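PDB 7AVH: LPXTG cell wall surface protein from Streptococcus gordonii, which probably acts as a cell-wall-linked surface adhesin whose tandem SHIRT domains, two of which make up this chain, are thought to hold its binding region away from the bacterium. Local coordinates for residues 17-20 / 21-24. Numbering follows the deposited sequence.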
ATOM      1  N   LEU A  17       1.700  15.756  -3.574  1.00 15.08           N
ATOM      2  CA  LEU A  17       0.972  16.218  -2.395  1.00 13.83           C
ATOM      3  C   LEU A  17      -0.492  16.464  -2.725  1.00 13.06           C
ATOM      4  O   LEU A  17      -0.809  17.090  -3.734  1.00 15.83           O
ATOM      5  CB  LEU A  17       1.512  17.571  -1.884  1.00 12.67           C
ATOM      6  CG  LEU A  17       2.942  17.543  -1.386  1.00 13.29           C
ATOM      7  CD1 LEU A  17       3.358  18.955  -0.971  1.00 14.94           C
ATOM      8  CD2 LEU A  17       3.190  16.610  -0.241  1.00 12.79           C
ATOM      9  N   PRO A  18      -1.393  16.038  -1.821  1.00 12.00           N
ATOM     10  CA  PRO A  18      -2.802  16.345  -1.950  1.00 12.25           C
ATOM     11  C   PRO A  18      -3.087  17.799  -1.540  1.00 11.15           C
ATOM     12  O   PRO A  18      -2.316  18.398  -0.754  1.00 11.75           O
ATOM     13  CB  PRO A  18      -3.444  15.318  -1.021  1.00 14.67           C
ATOM     14  CG  PRO A  18      -2.519  15.148   0.042  1.00 14.63           C
ATOM     15  CD  PRO A  18      -1.156  15.253  -0.595  1.00 13.80           C
ATOM     16  N   GLN A  19      -4.262  18.291  -1.893  1.00 11.96           N
ATOM     17  CA  GLN A  19      -4.634  19.659  -1.542  1.00 12.23           C
ATOM     18  C   GLN A  19      -4.709  19.808  -0.034  1.00 10.96           C
ATOM     19  O   GLN A  19      -4.366  20.888   0.485  1.00 12.49           O
ATOM     20  CB  GLN A  19      -5.976  20.013  -2.164  1.00 14.71           C
ATOM     21  CG  GLN A  19      -6.316  21.482  -1.940  1.00 16.11           C
ATOM     22  CD  GLN A  19      -5.297  22.383  -2.558  1.00 17.24           C
ATOM     23  OE1 GLN A  19      -4.952  22.301  -3.718  1.00 26.33           O
ATOM     24  NE2 GLN A  19      -4.859  23.336  -1.796  1.00 17.32           N
ATOM     25  N   GLU A  20      -5.077  18.817   0.727  1.00 11.26           N
ATOM     26  CA  GLU A  20      -5.198  18.919   2.197  1.00 11.32           C
ATOM     27  C   GLU A  20      -3.828  19.197   2.805  1.00 10.79           C
ATOM     28  O   GLU A  20      -3.789  19.844   3.884  1.00 12.77           O
ATOM     29  CB  GLU A  20      -5.837  17.685   2.788  1.00 13.69           C
ATOM     30  CG  GLU A  20      -7.316  17.572   2.425  1.00 18.51           C
ATOM     31  CD  GLU A  20      -7.647  16.995   1.048  1.00 19.79           C
ATOM     32  OE1 GLU A  20      -6.703  16.533   0.309  1.00 21.22           O
ATOM     33  OE2 GLU A  20      -8.847  17.011   0.724  1.00 29.98           O
ATOM     34  N   VAL A  21      -2.768  18.725   2.244  1.00  9.86           N
ATOM     35  CA  VAL A  21      -1.431  19.040   2.733  1.00  9.99           C
ATOM     36  C   VAL A  21      -1.113  20.464   2.310  1.00  9.69           C
ATOM     37  O   VAL A  21      -0.601  21.305   3.125  1.00 11.22           O
ATOM     38  CB  VAL A  21      -0.348  18.062   2.315  1.00 10.35           C
ATOM     39  CG1 VAL A  21       1.056  18.576   2.562  1.00 12.00           C
ATOM     40  CG2 VAL A  21      -0.591  16.724   3.044  1.00 12.33           C
ATOM     41  N   LYS A  22      -1.287  20.815   1.056  1.00  9.72           N
ATOM     42  CA  LYS A  22      -0.991  22.160   0.546  1.00 10.89           C
ATOM     43  C   LYS A  22      -1.770  23.187   1.353  1.00 10.20           C
ATOM     44  O   LYS A  22      -1.185  24.300   1.569  1.00 11.53           O
ATOM     45  CB  LYS A  22      -1.293  22.221  -0.943  1.00 12.73           C
ATOM     46  CG  LYS A  22      -0.400  21.329  -1.775  1.00 14.06           C
ATOM     47  CD  LYS A  22      -0.714  21.426  -3.255  1.00 21.72           C
ATOM     48  CE  LYS A  22      -0.015  20.467  -4.148  1.00 27.17           C
ATOM     49  NZ  LYS A  22      -0.462  20.749  -5.542  0.50 25.47           N
ATOM     50  N   ASP A  23      -2.935  22.916   1.827  1.00 10.22           N
ATOM     51  CA  ASP A  23      -3.764  23.828   2.599  1.00 11.26           C
ATOM     52  C   ASP A  23      -3.073  24.223   3.925  1.00 10.72           C
ATOM     53  O   ASP A  23      -3.495  25.262   4.501  1.00 14.02           O
ATOM     54  CB  ASP A  23      -5.138  23.224   2.940  1.00 12.35           C
ATOM     55  CG  ASP A  23      -6.114  23.117   1.761  1.00 18.01           C
ATOM     56  OD1 ASP A  23      -5.935  23.826   0.755  1.00 19.04           O
ATOM     57  OD2 ASP A  23      -7.131  22.340   1.910  1.00 21.93           O
ATOM     58  N   LEU A  24      -2.105  23.487   4.398  1.00  9.34           N
ATOM     59  CA  LEU A  24      -1.400  23.702   5.660  1.00  9.56           C
ATOM     60  C   LEU A  24      -0.130  24.569   5.463  1.00  8.73           C
ATOM     61  O   LEU A  24       0.588  24.739   6.459  1.00 11.15           O
ATOM     62  CB  LEU A  24      -1.077  22.355   6.323  1.00  9.05           C
ATOM     63  CG  LEU A  24      -2.285  21.481   6.648  1.00 10.35           C
ATOM     64  CD1 LEU A  24      -1.830  20.124   7.073  1.00 11.50           C
ATOM     65  CD2 LEU A  24      -3.183  22.124   7.687  1.00 13.43           C
TER
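Just ahead of the short helix 19-22, Leu-17 lays its CD2 methyl against CG1 of Val-21, 4.0 Å away, the two side chains crossing at about a right angle. Branched aliphatic groups suit this inner face, where both also touch Phe-8, Trp-55 and Trp-78 of the SHIRT domain's β-sheet. The same leucine also meets Lys-22, whose extended chain carries CE to 3.5 Å from the backbone O of Leu-17 and close to its CB. Pro-18 holds the N-cap position, where proline is tolerated because the amide N there donates no hydrogen bond within the helix. Its ring carbons CG and CD touch CG2 of Val-21, CG at 3.9 Å. Its carbonyl O receives Lys-22 N at 3.2 Å, a nearly straight bond (N-H...O 171°) lying in the carbonyl plane, and a weaker, bent one from Val-21 N. Gln-19 continues the turn by accepting Asp-23 N on its backbone O at 2.8 Å. Its side chain leaves anti to the backbone N (chi1 -174°) and then bends at chi2 (61°), bringing the amide over toward Asp-23. NE2 thereby reaches OD1 of Asp-23 at 2.8 Å; the acceptor lies close to the amide plane of Gln-19, whereas the donor comes from above the carboxylate plane. An i to i+4 pair of amide and carboxylate is well matched for this solvent-facing side. Glu-20 is exposed, as suits a charged residue, though its side chain also touches Val-48; its backbone O lies 3.5 Å from CG of Leu-24. The chemistry is thus that of an amphipathic turn: apolar groups pack it on the sheet, backbone bonds hold the turn, and one amide-to-carboxylate hydrogen bond ties the exposed side chains of Gln-19 and Asp-23, where the amide N-H probably tempers the negative charge of Asp-23.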